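Variable region-containing chitin-binding protein 3 (PDB 1XT5) is an amphioxus immune-type receptor, here its first immunoglobulin V-set domain, that probably binds chitin through another part of the protein. Local coordinates at residues T12-H17 with E23-Y28; I39-G44 with A84-L89; R49-F54 with G78-R83; P92-T97 with G105-Q110; W114-R117 with G121-A124. All blocks are in the same frame, centred on the assembly; numbering follows the deposited sequence.

Contact 1 (T12-H17 with E23-Y28); sequences TEVEVH and ELPCSY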
# COMPACT_ATOMS: atom_id res chain seq x y z
N THR A 12 11.16 7.77 1.39
CA THR A 12 10.81 8.06 0.02
C THR A 12 11.47 7.14 -0.98
O THR A 12 11.09 7.11 -2.15
CB THR A 12 11.08 9.53 -0.32
OG1 THR A 12 12.45 9.82 -0.06
CG2 THR A 12 10.22 10.46 0.52
N GLU A 13 12.45 6.38 -0.51
CA GLU A 13 13.11 5.37 -1.34
C GLU A 13 13.68 4.30 -0.42
O GLU A 13 14.06 4.58 0.71
CB GLU A 13 14.17 6.00 -2.24
CG GLU A 13 15.30 6.61 -1.47
CD GLU A 13 16.32 7.20 -2.46
OE1 GLU A 13 17.38 6.59 -2.63
OE2 GLU A 13 16.03 8.23 -3.10
N VAL A 14 13.77 3.12 -0.96
CA VAL A 14 14.35 1.91 -0.36
C VAL A 14 15.12 1.19 -1.44
O VAL A 14 14.78 1.25 -2.60
CB VAL A 14 13.30 1.00 0.29
CG1 VAL A 14 12.55 1.77 1.38
CG2 VAL A 14 12.31 0.43 -0.70
N GLU A 15 16.18 0.49 -1.05
CA GLU A 15 17.03 -0.25 -2.01
C GLU A 15 17.15 -1.69 -1.53
O GLU A 15 17.28 -1.93 -0.31
CB GLU A 15 18.37 0.42 -2.16
CG GLU A 15 19.28 -0.28 -3.14
CD GLU A 15 20.51 0.48 -3.60
OE1 GLU A 15 21.31 -0.16 -4.31
OE2 GLU A 15 20.65 1.66 -3.24
N VAL A 16 17.18 -2.62 -2.47
CA VAL A 16 17.45 -4.02 -2.18
C VAL A 16 18.11 -4.67 -3.38
O VAL A 16 17.97 -4.22 -4.52
CB VAL A 16 16.11 -4.74 -1.91
CG1 VAL A 16 15.27 -4.91 -3.15
CG2 VAL A 16 16.38 -6.07 -1.22
N HIS A 17 18.83 -5.76 -3.13
CA HIS A 17 19.34 -6.58 -4.24
C HIS A 17 18.21 -7.41 -4.84
O HIS A 17 17.31 -7.86 -4.12
CB HIS A 17 20.43 -7.47 -3.60
CG HIS A 17 21.60 -6.86 -2.93
ND1 HIS A 17 22.02 -6.93 -1.62
CD2 HIS A 17 22.54 -6.09 -3.51
CE1 HIS A 17 23.16 -6.23 -1.46
NE2 HIS A 17 23.51 -5.68 -2.63
N GLU A 23 10.93 -4.04 2.40
CA GLU A 23 9.72 -3.46 2.91
C GLU A 23 9.62 -1.96 2.55
O GLU A 23 10.64 -1.24 2.63
CB GLU A 23 9.61 -3.69 4.40
CG GLU A 23 9.51 -5.19 4.74
CD GLU A 23 9.06 -5.62 6.09
OE1 GLU A 23 8.74 -4.70 6.88
OE2 GLU A 23 9.03 -6.84 6.28
N LEU A 24 8.43 -1.55 2.19
CA LEU A 24 8.15 -0.18 1.79
C LEU A 24 7.20 0.39 2.85
O LEU A 24 6.02 0.04 2.84
CB LEU A 24 7.51 -0.07 0.43
CG LEU A 24 8.41 -0.57 -0.71
CD1 LEU A 24 8.73 -2.01 -0.84
CD2 LEU A 24 7.75 -0.25 -2.07
N PRO A 25 7.69 1.18 3.82
CA PRO A 25 6.83 1.62 4.91
C PRO A 25 5.69 2.52 4.47
O PRO A 25 5.81 3.36 3.59
CB PRO A 25 7.81 2.33 5.85
CG PRO A 25 9.12 1.70 5.57
CD PRO A 25 9.10 1.53 4.08
N CYS A 26 4.57 2.39 5.18
CA CYS A 26 3.45 3.26 4.98
C CYS A 26 2.60 3.31 6.26
O CYS A 26 2.43 2.28 6.89
CB CYS A 26 2.59 2.76 3.83
SG CYS A 26 1.20 3.89 3.47
N SER A 27 2.12 4.50 6.59
CA SER A 27 1.23 4.68 7.70
C SER A 27 0.06 5.59 7.25
O SER A 27 0.15 6.27 6.24
CB SER A 27 1.88 5.30 8.93
OG SER A 27 2.24 6.66 8.68
N TYR A 28 -1.02 5.63 8.03
CA TYR A 28 -2.07 6.59 7.74
C TYR A 28 -2.81 6.94 9.02
O TYR A 28 -2.83 6.15 9.99
CB TYR A 28 -3.06 6.09 6.64
CG TYR A 28 -4.00 5.03 7.14
CD1 TYR A 28 -5.24 5.36 7.68
CD2 TYR A 28 -3.68 3.67 7.11
CE1 TYR A 28 -6.10 4.44 8.15
CE2 TYR A 28 -4.57 2.72 7.61
CZ TYR A 28 -5.77 3.10 8.13
OH TYR A 28 -6.63 2.16 8.65
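V14 reaches across to E23, L24 and P25, and nearly all of this small contact is its two methyls set against a carbonyl oxygen and two apolar side chains. Its CA-CB bond points toward 23-28, and V14 CB already lies 4.2 Å from E23 O. From there the branches diverge. V14 CG1 comes up to the same oxygen, 3.8 Å from E23 O, and the same methyl also reaches the proline ring, V14 CG1 4.4 Å from P25 CD. V14 CG2, tucked between its own backbone N and carbonyl carbon, points to the leucine branch point: V14 CG2 to L24 CG is 4.0 Å. The two side chains meet at about a right angle. V14 and L24 were each modelled in two conformers, so this fit belongs to one state of each. The backbone of 12-17 bonds to strand 122-132, through V14 with V128 and K130. V14 thus projects from the edge strand of one sheet of the immunoglobulin sandwich onto strand 22-31 of the other; beyond it L129 adds to the packing and L24 leans on Y107 of strand 105-112.

Contact 2 (I39-G44 with A84-L89); sequences ISWLKG and ASVANL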
# COMPACT_ATOMS: atom_id res chain seq x y z
N ILE A 39 -6.88 -0.30 1.36
CA ILE A 39 -5.47 -0.07 1.07
C ILE A 39 -5.16 -0.60 -0.29
O ILE A 39 -5.50 -1.76 -0.60
CB ILE A 39 -4.59 -0.85 2.12
CG1 ILE A 39 -4.70 -0.25 3.52
CG2 ILE A 39 -3.15 -0.98 1.68
CD1 ILE A 39 -6.01 -0.06 4.21
N SER A 40 -4.49 0.19 -1.11
CA SER A 40 -3.98 -0.25 -2.39
C SER A 40 -2.51 0.12 -2.51
O SER A 40 -2.12 1.24 -2.19
CB SER A 40 -4.73 0.45 -3.54
OG SER A 40 -6.12 0.24 -3.47
N TRP A 41 -1.70 -0.82 -2.96
CA TRP A 41 -0.33 -0.54 -3.41
C TRP A 41 -0.36 -0.67 -4.92
O TRP A 41 -0.83 -1.68 -5.47
CB TRP A 41 0.66 -1.49 -2.79
CG TRP A 41 1.06 -1.17 -1.39
CD1 TRP A 41 0.53 -1.63 -0.22
CD2 TRP A 41 2.13 -0.24 -1.02
NE1 TRP A 41 1.18 -1.07 0.84
CE2 TRP A 41 2.16 -0.25 0.39
CE3 TRP A 41 3.04 0.52 -1.75
CZ2 TRP A 41 3.12 0.51 1.09
CZ3 TRP A 41 3.96 1.27 -1.06
CH2 TRP A 41 4.02 1.26 0.35
N LEU A 42 0.12 0.37 -5.60
CA LEU A 42 -0.02 0.57 -7.01
C LEU A 42 1.36 0.93 -7.57
O LEU A 42 1.95 1.90 -7.07
CB LEU A 42 -1.01 1.68 -7.29
CG LEU A 42 -2.41 1.49 -6.71
CD1 LEU A 42 -3.22 2.78 -6.72
CD2 LEU A 42 -3.16 0.37 -7.39
N LYS A 43 1.85 0.23 -8.58
CA LYS A 43 3.19 0.52 -9.11
C LYS A 43 3.07 1.28 -10.40
O LYS A 43 2.43 0.82 -11.35
CB LYS A 43 3.96 -0.79 -9.37
CG LYS A 43 5.41 -0.51 -9.79
CD LYS A 43 6.07 -1.84 -10.18
CE LYS A 43 7.53 -1.64 -10.45
NZ LYS A 43 7.81 -0.93 -11.67
N GLY A 44 3.66 2.47 -10.46
CA GLY A 44 3.65 3.26 -11.68
C GLY A 44 3.96 4.72 -11.37
O GLY A 44 4.25 5.12 -10.26
N ALA A 84 3.93 -10.28 -2.66
CA ALA A 84 3.60 -9.05 -2.01
C ALA A 84 2.63 -9.33 -0.85
O ALA A 84 1.63 -10.04 -1.03
CB ALA A 84 2.94 -8.09 -3.00
N SER A 85 2.87 -8.71 0.30
CA SER A 85 1.99 -8.89 1.44
C SER A 85 1.96 -7.61 2.27
O SER A 85 2.92 -6.84 2.25
CB SER A 85 2.42 -10.11 2.27
OG SER A 85 3.72 -9.98 2.80
N VAL A 86 0.90 -7.44 3.04
CA VAL A 86 0.74 -6.37 4.01
C VAL A 86 0.32 -7.01 5.31
O VAL A 86 -0.80 -7.49 5.43
CB VAL A 86 -0.27 -5.31 3.51
CG1 VAL A 86 -0.51 -4.25 4.58
CG2 VAL A 86 0.25 -4.61 2.26
N ALA A 87 1.22 -7.02 6.29
CA ALA A 87 0.95 -7.72 7.56
C ALA A 87 -0.11 -7.03 8.40
O ALA A 87 -0.81 -7.72 9.17
CB ALA A 87 2.23 -7.82 8.38
N ASN A 88 -0.18 -5.72 8.32
CA ASN A 88 -1.06 -4.94 9.20
C ASN A 88 -1.74 -3.87 8.38
O ASN A 88 -1.12 -2.88 8.01
CB ASN A 88 -0.22 -4.30 10.32
CG ASN A 88 -1.06 -3.54 11.31
OD1 ASN A 88 -2.16 -3.23 11.15
ND2 ASN A 88 -0.42 -3.06 12.38
N LEU A 89 -3.04 -4.07 8.07
CA LEU A 89 -3.69 -3.09 7.21
C LEU A 89 -3.83 -1.74 7.84
O LEU A 89 -3.97 -0.73 7.12
CB LEU A 89 -5.07 -3.63 6.78
CG LEU A 89 -5.05 -4.79 5.80
CD1 LEU A 89 -6.41 -5.42 5.69
CD2 LEU A 89 -4.56 -4.37 4.43
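I39 and L89 meet through both a side chain and a main-chain carbonyl, and I39 has the most surface buried here. Its CA-CB bond points toward 84-89. The CG1 branch lies anti to the carbonyl carbon; chi1 brings CG1, and chi2 (55°) CD1, up to the carbonyl oxygen of L89. I39 CD1 is 3.6 Å and I39 CG1 is 3.7 Å from L89 O. The leucine does not aim its CB at the isoleucine, yet its end swings closer, and the CD2 methyl of L89 stops 4.2 Å from I39 CB. Leucine and isoleucine therefore overlap root against branch. V86, third in buried surface, points into the same interior. Its CG2 is the branch that touches, held anti to the carbonyl carbon and equally far, 3.9 Å, from W41 CD1 and W41 NE1 on the pyrrole side of the indole. The methyl approaches that ring at a slant. The indole nitrogen is satisfied elsewhere, by P92 O, a bond that would help hold the ring's rotation. F54 also packs on V86, and Y58 on L89. Strand 38-44 of one sheet is thus apposed to strand 84-86 and the turn after it, at the edge of the other. On its benzene side, W41 CZ2 packs on C26 CB. This is the tryptophan beside the intersheet cystine, C26-C109, that marks the core of immunoglobulin variable domains.

Contact 3 (R49-F54 with G78-R83); sequences RSTKVF and GDFLGR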
# COMPACT_ATOMS: atom_id res chain seq x y z
N ARG A 49 -2.01 5.84 -13.07
CA ARG A 49 -1.16 5.35 -14.17
C ARG A 49 -0.25 4.25 -13.58
O ARG A 49 0.93 4.46 -13.35
CB ARG A 49 -0.37 6.47 -14.80
CG ARG A 49 -1.23 7.55 -15.45
CD ARG A 49 -0.35 8.45 -16.28
NE ARG A 49 0.15 9.64 -15.73
CZ ARG A 49 0.84 10.45 -15.00
NH1 ARG A 49 1.58 9.76 -14.13
NH2 ARG A 49 0.86 11.77 -15.01
N SER A 50 -0.90 3.12 -13.30
CA SER A 50 -0.24 2.13 -12.48
C SER A 50 -0.78 0.75 -12.79
O SER A 50 -1.76 0.55 -13.48
CB SER A 50 -0.46 2.45 -10.98
OG SER A 50 -1.83 2.29 -10.68
N THR A 51 -0.11 -0.24 -12.21
CA THR A 51 -0.57 -1.60 -12.15
C THR A 51 -0.74 -2.01 -10.68
O THR A 51 -0.02 -1.54 -9.78
CB THR A 51 0.34 -2.56 -12.93
OG1 THR A 51 -0.33 -3.80 -13.16
CG2 THR A 51 1.61 -2.83 -12.20
N LYS A 52 -1.71 -2.87 -10.41
CA LYS A 52 -1.99 -3.30 -9.04
C LYS A 52 -0.91 -4.19 -8.51
O LYS A 52 -0.53 -5.18 -9.14
CB LYS A 52 -3.36 -4.02 -8.99
CG LYS A 52 -4.52 -3.12 -9.26
CD LYS A 52 -5.78 -3.98 -9.41
CE LYS A 52 -6.36 -4.34 -8.06
NZ LYS A 52 -7.78 -4.74 -8.11
N VAL A 53 -0.50 -3.91 -7.26
CA VAL A 53 0.41 -4.78 -6.51
C VAL A 53 -0.37 -5.57 -5.45
O VAL A 53 -0.28 -6.78 -5.33
CB VAL A 53 1.56 -3.99 -5.90
CG1 VAL A 53 2.45 -4.87 -5.08
CG2 VAL A 53 2.32 -3.27 -7.02
N PHE A 54 -1.12 -4.83 -4.64
CA PHE A 54 -1.82 -5.34 -3.49
C PHE A 54 -3.07 -4.52 -3.28
O PHE A 54 -3.05 -3.30 -3.45
CB PHE A 54 -0.91 -5.29 -2.25
CG PHE A 54 -1.59 -5.74 -0.96
CD1 PHE A 54 -1.48 -7.07 -0.56
CD2 PHE A 54 -2.31 -4.84 -0.18
CE1 PHE A 54 -2.12 -7.48 0.60
CE2 PHE A 54 -2.99 -5.26 0.97
CZ PHE A 54 -2.84 -6.58 1.32
N GLY A 78 -1.05 -9.98 -10.37
CA GLY A 78 -0.16 -9.94 -11.49
C GLY A 78 1.19 -10.56 -11.15
O GLY A 78 1.28 -11.64 -10.57
N ASP A 79 2.25 -9.87 -11.59
CA ASP A 79 3.57 -10.37 -11.37
C ASP A 79 3.95 -10.40 -9.90
O ASP A 79 4.99 -10.93 -9.56
CB ASP A 79 4.54 -9.48 -12.15
CG ASP A 79 4.46 -9.73 -13.64
OD1 ASP A 79 3.94 -10.72 -14.13
OD2 ASP A 79 4.98 -8.83 -14.29
N PHE A 80 3.16 -9.79 -9.03
CA PHE A 80 3.43 -9.72 -7.61
C PHE A 80 2.72 -10.78 -6.81
O PHE A 80 2.91 -10.85 -5.61
CB PHE A 80 3.05 -8.32 -7.04
CG PHE A 80 3.72 -7.20 -7.85
CD1 PHE A 80 3.02 -6.63 -8.89
CD2 PHE A 80 4.99 -6.83 -7.54
CE1 PHE A 80 3.60 -5.68 -9.71
CE2 PHE A 80 5.62 -5.85 -8.35
CZ PHE A 80 4.88 -5.32 -9.39
N LEU A 81 1.87 -11.54 -7.48
CA LEU A 81 1.07 -12.54 -6.78
C LEU A 81 2.00 -13.49 -6.10
O LEU A 81 2.90 -14.05 -6.70
CB LEU A 81 0.11 -13.25 -7.74
CG LEU A 81 -1.06 -13.99 -7.10
CD1 LEU A 81 -2.15 -14.24 -8.17
CD2 LEU A 81 -0.72 -15.31 -6.44
N GLY A 82 1.74 -13.73 -4.83
CA GLY A 82 2.54 -14.54 -4.03
C GLY A 82 3.83 -13.99 -3.49
O GLY A 82 4.53 -14.67 -2.72
N ARG A 83 4.19 -12.79 -3.84
CA ARG A 83 5.38 -12.10 -3.39
C ARG A 83 5.11 -10.86 -2.58
O ARG A 83 5.98 -10.42 -1.81
CB ARG A 83 6.28 -11.68 -4.56
CG ARG A 83 6.67 -12.84 -5.43
CD ARG A 83 7.72 -12.51 -6.46
NE ARG A 83 7.41 -11.50 -7.43
CZ ARG A 83 7.90 -10.25 -7.57
NH1 ARG A 83 8.76 -9.77 -6.70
NH2 ARG A 83 7.51 -9.50 -8.57
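V53 sets both its methyls under one face of the F80 ring. V53 CG2 stands 3.9 Å from the centroid of the F80 ring and only 15° off its normal, a CH-pi contact, while V53 CG1 sits beneath the attachment point, 3.8 Å from F80 CG. The two side chains cross at a slant, one methyl under the root of the ring and one under its middle. T51 takes another approach: its CG2 comes in near the plane of the ring, at the edge, T51 CG2 4.3 Å from F80 CE1. Between these two the carbonyl oxygen of K52 meets the ring obliquely, K52 O 3.8 Å from F80 CD1. V53 and F54 both face W41 of the adjoining strand in a classic beta bulge within the C' strand of the V-type sandwich. F80 itself belongs to a short 3-10 turn and also touches Y107 and K43, so it covers the end of the interior beside this strand. Within the loop the guanidinium of R83 grips D79 O side-on with two nitrogens. R83 NE lies in the carbonyl plane, 3.3 Å from D79 O, while NH2 sits above that plane. The third nitrogen, R83 NH1, makes a salt bridge to D103, the arginine-aspartate pair familiar from variable domains.

Contact 4 (P92-T97 with G105-Q110); sequences PTLRLT and GRYWCQ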
# COMPACT_ATOMS: atom_id res chain seq x y z
N PRO A 92 0.06 -0.05 6.86
CA PRO A 92 0.14 -0.93 5.71
C PRO A 92 1.44 -0.95 4.93
O PRO A 92 1.46 -1.03 3.68
CB PRO A 92 -1.04 -0.45 4.85
CG PRO A 92 -1.08 1.04 5.13
CD PRO A 92 -0.83 1.11 6.61
N THR A 93 2.57 -1.05 5.62
CA THR A 93 3.84 -1.36 5.01
C THR A 93 3.73 -2.59 4.14
O THR A 93 3.17 -3.62 4.55
CB THR A 93 4.86 -1.60 6.13
OG1 THR A 93 4.98 -0.37 6.82
CG2 THR A 93 6.19 -2.14 5.64
N LEU A 94 4.28 -2.47 2.92
CA LEU A 94 4.32 -3.55 1.95
C LEU A 94 5.63 -4.33 2.08
O LEU A 94 6.70 -3.73 2.15
CB LEU A 94 4.28 -2.93 0.56
CG LEU A 94 4.39 -3.92 -0.63
CD1 LEU A 94 3.15 -4.78 -0.72
CD2 LEU A 94 4.60 -3.14 -1.92
N ARG A 95 5.53 -5.65 2.08
CA ARG A 95 6.68 -6.56 2.00
C ARG A 95 6.65 -7.21 0.62
O ARG A 95 5.63 -7.78 0.21
CB ARG A 95 6.59 -7.62 3.09
CG ARG A 95 7.77 -8.58 3.12
CD ARG A 95 7.68 -9.52 4.30
NE ARG A 95 8.68 -10.53 4.52
CZ ARG A 95 8.57 -11.76 4.04
NH1 ARG A 95 7.56 -12.20 3.28
NH2 ARG A 95 9.57 -12.60 4.33
N LEU A 96 7.77 -7.15 -0.09
CA LEU A 96 7.93 -7.77 -1.41
C LEU A 96 9.08 -8.73 -1.35
O LEU A 96 10.22 -8.35 -0.98
CB LEU A 96 8.08 -6.67 -2.44
CG LEU A 96 8.06 -7.17 -3.86
CD1 LEU A 96 6.71 -7.76 -4.24
CD2 LEU A 96 8.46 -6.02 -4.79
N THR A 97 8.84 -10.00 -1.67
CA THR A 97 9.91 -11.03 -1.65
C THR A 97 10.38 -11.30 -3.08
O THR A 97 9.73 -10.94 -4.06
CB THR A 97 9.43 -12.34 -1.03
OG1 THR A 97 8.37 -12.84 -1.82
CG2 THR A 97 8.90 -12.11 0.34
N GLY A 105 11.14 0.81 -9.36
CA GLY A 105 10.14 1.73 -9.80
C GLY A 105 9.52 2.47 -8.65
O GLY A 105 10.17 2.68 -7.61
N ARG A 106 8.27 2.86 -8.84
CA ARG A 106 7.58 3.73 -7.92
C ARG A 106 6.31 3.06 -7.40
O ARG A 106 5.45 2.67 -8.20
CB ARG A 106 7.24 5.05 -8.58
CG ARG A 106 6.66 6.09 -7.62
CD ARG A 106 6.61 7.47 -8.22
NE ARG A 106 7.92 7.97 -8.60
CZ ARG A 106 8.77 8.61 -7.84
NH1 ARG A 106 8.51 8.82 -6.56
NH2 ARG A 106 9.92 9.04 -8.33
N TYR A 107 6.19 2.91 -6.10
CA TYR A 107 5.12 2.20 -5.45
C TYR A 107 4.30 3.19 -4.63
O TYR A 107 4.81 3.81 -3.70
CB TYR A 107 5.68 1.09 -4.56
CG TYR A 107 6.29 -0.04 -5.32
CD1 TYR A 107 7.54 0.03 -5.87
CD2 TYR A 107 5.58 -1.23 -5.53
CE1 TYR A 107 8.09 -1.00 -6.61
CE2 TYR A 107 6.09 -2.29 -6.24
CZ TYR A 107 7.39 -2.17 -6.78
OH TYR A 107 7.89 -3.22 -7.48
N TRP A 108 3.03 3.31 -4.95
CA TRP A 108 2.12 4.20 -4.26
C TRP A 108 1.36 3.43 -3.19
O TRP A 108 0.71 2.44 -3.49
CB TRP A 108 1.10 4.78 -5.27
CG TRP A 108 1.77 5.69 -6.24
CD1 TRP A 108 2.38 5.32 -7.43
CD2 TRP A 108 1.95 7.09 -6.11
NE1 TRP A 108 2.92 6.41 -8.03
CE2 TRP A 108 2.68 7.51 -7.27
CE3 TRP A 108 1.61 8.03 -5.19
CZ2 TRP A 108 3.03 8.83 -7.46
CZ3 TRP A 108 1.95 9.34 -5.37
CH2 TRP A 108 2.67 9.74 -6.51
N CYS A 109 1.44 3.96 -1.96
CA CYS A 109 0.60 3.51 -0.85
C CYS A 109 -0.61 4.45 -0.84
O CYS A 109 -0.47 5.63 -0.55
CB CYS A 109 1.38 3.61 0.44
SG CYS A 109 0.35 3.02 1.82
N GLN A 110 -1.75 3.91 -1.21
CA GLN A 110 -3.00 4.65 -1.29
C GLN A 110 -3.93 4.08 -0.23
O GLN A 110 -4.14 2.87 -0.14
CB GLN A 110 -3.62 4.50 -2.67
CG GLN A 110 -4.95 5.22 -2.80
CD GLN A 110 -5.47 5.06 -4.19
OE1 GLN A 110 -5.05 5.74 -5.10
NE2 GLN A 110 -6.31 4.09 -4.39
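L94 and L96 stand as two bumps from one sheet, and the phenol of Y107 comes down over the pair from the other. L96 presents CD2 near the hydroxyl, L96 CD2 3.9 Å from Y107 OH, and the two side chains meet at about a right angle. L94 presents its own CD2 nearer the root of the ring, L94 CD2 4.2 Å from Y107 CD2. Both methyls approach the ring obliquely, so the tyrosine rests along the pair and its length spans the step from one leucine to the next. L96 reaches this far because its CG is anti to the backbone N (chi1 -172°); it was modelled in two conformers, of which this is one. The phenol oxygen hydrogen-bonds to D103 O: this is the tyrosine corner of immunoglobulin-type Greek key sandwiches, in which the tyrosine of the F strand ties back to the turn just before it, within the sequence D-x-G-x-Y-x-C. Two residues on, the sulfur of C109 sits against the ring of P92. The proline brings CG up to it, P92 CG 4.1 Å from C109 SG, so that its ring lies beside the disulfide to C26. P92 also packs on I39 and Y28, and L94 on W41, while L129 presses against Y107 from strand 122-132.

Contact 5 (W114-R117 with G121-A124); sequences WSIR and GLDA. With SO4 (sulfate ion), chain B.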
# COMPACT_ATOMS: atom_id res chain seq x y z
N TRP A 114 -13.96 3.50 1.72
CA TRP A 114 -14.57 2.56 0.79
C TRP A 114 -15.39 3.27 -0.29
O TRP A 114 -15.44 2.80 -1.42
CB TRP A 114 -15.50 1.59 1.48
CG TRP A 114 -14.84 0.55 2.31
CD1 TRP A 114 -13.53 0.37 2.58
CD2 TRP A 114 -15.50 -0.51 3.03
NE1 TRP A 114 -13.30 -0.70 3.37
CE2 TRP A 114 -14.53 -1.27 3.68
CE3 TRP A 114 -16.84 -0.88 3.16
CZ2 TRP A 114 -14.81 -2.38 4.48
CZ3 TRP A 114 -17.14 -1.97 3.93
CH2 TRP A 114 -16.16 -2.70 4.57
N SER A 115 -16.10 4.30 0.12
CA SER A 115 -16.80 5.18 -0.81
C SER A 115 -16.19 6.57 -0.62
O SER A 115 -16.30 7.19 0.45
CB SER A 115 -18.28 5.16 -0.55
OG SER A 115 -18.93 6.09 -1.43
N ILE A 116 -15.51 7.03 -1.66
CA ILE A 116 -14.76 8.30 -1.57
C ILE A 116 -15.73 9.44 -1.80
O ILE A 116 -15.93 9.89 -2.91
CB ILE A 116 -13.58 8.32 -2.54
CG1 ILE A 116 -12.67 7.13 -2.36
CG2 ILE A 116 -12.81 9.63 -2.44
CD1 ILE A 116 -11.67 6.90 -3.46
N ARG A 117 -16.38 9.87 -0.71
CA ARG A 117 -17.46 10.84 -0.83
C ARG A 117 -17.01 12.19 -1.28
O ARG A 117 -17.73 12.97 -1.93
CB ARG A 117 -18.24 10.99 0.51
CG ARG A 117 -19.14 9.78 0.75
CD ARG A 117 -20.02 9.92 1.96
NE ARG A 117 -19.26 9.80 3.20
CZ ARG A 117 -19.02 8.66 3.86
NH1 ARG A 117 -19.46 7.48 3.42
NH2 ARG A 117 -18.31 8.70 4.99
N GLY A 121 -11.31 12.03 1.30
CA GLY A 121 -11.36 10.64 1.70
C GLY A 121 -10.31 9.74 1.15
O GLY A 121 -10.37 8.53 1.42
N LEU A 122 -9.33 10.23 0.37
CA LEU A 122 -8.25 9.45 -0.17
C LEU A 122 -6.93 10.18 0.04
O LEU A 122 -6.91 11.41 -0.05
CB LEU A 122 -8.42 9.19 -1.72
CG LEU A 122 -7.37 8.34 -2.43
CD1 LEU A 122 -8.02 7.62 -3.58
CD2 LEU A 122 -6.18 9.14 -2.98
N ASP A 123 -5.84 9.44 0.28
CA ASP A 123 -4.52 10.03 0.15
C ASP A 123 -3.59 8.96 -0.40
O ASP A 123 -3.90 7.76 -0.32
CB ASP A 123 -4.01 10.64 1.46
CG ASP A 123 -2.83 11.56 1.31
OD1 ASP A 123 -2.59 12.06 0.17
OD2 ASP A 123 -2.14 11.81 2.31
N ALA A 124 -2.45 9.37 -0.91
CA ALA A 124 -1.45 8.44 -1.43
C ALA A 124 -0.10 9.12 -1.42
O ALA A 124 -0.01 10.31 -1.71
CB ALA A 124 -1.80 8.01 -2.87
S SO4 B . -17.51 12.38 4.99
O1 SO4 B . -19.02 12.13 4.94
O2 SO4 B . -16.84 11.07 5.09
O3 SO4 B . -17.14 13.22 6.05
O4 SO4 B . -17.15 13.00 3.73
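I116 and L122 supply the apolar part of this contact, methyl to methyl: I116 CD1 is 3.7 Å from L122 CD1. The isoleucine reaches over because its chain runs extended (chi2 167°) from a CA-CB bond pointing toward 121-124. The leucine, its CG anti to the backbone N, meets it at a slant. The shorter isoleucine branch lies over the backbone, I116 CG2 being 4.4 Å from G121 C. I116 and G121 have the nearest CA atoms of the two segments, 5.3 Å apart; I116 is the centre of an inverse gamma turn, which turns the loop sharply here.

The polar part belongs to R117, whose CA-CB bond points away from 121-124 and which binds a sulfate ion, probably from the crystallisation liquor. The arginine presents the edge of its guanidinium, with R117 NE 2.9 Å from sulfate O1 and R117 NH2 2.8 Å from sulfate O2. Both bonds are bent alike, at 149°, as in a two-pronged side-on grip. A bend at chi3 (-72°) turns the guanidinium to the anion, and S115 O sits above one face of the group, toward its rim. S3, Q113 and Q2 also hydrogen-bond to the sulfate.

The loop is the counterpart of CDR3 in antigen-receptor variable domains. It joins strands 105-112 and 122-132, paired through G121 with Q113 and D123 with V111, while L122 leans on Q110 and A112.

Contacts 2 and 4 are the buried core, their centres about 5 Å apart, and both bridge the two sheets with apolar side chains. Contact 1 also spans the sandwich, but at a partly exposed margin; the disulfide ties it to contact 4. Contact 3 closes another end, beside contact 2 through the paired strands 38-44 and 50-58, and adds an aromatic face and an arginine grip. Contact 5 is the outlier: a surface loop, linked to contact 4 by neighbouring strands 105-112 and 122-132, where a small apolar patch sits next to an arginine that holds a sulfate ion. Among these contacts, charged side chains engage in the loops, and the core keeps single buried bonds.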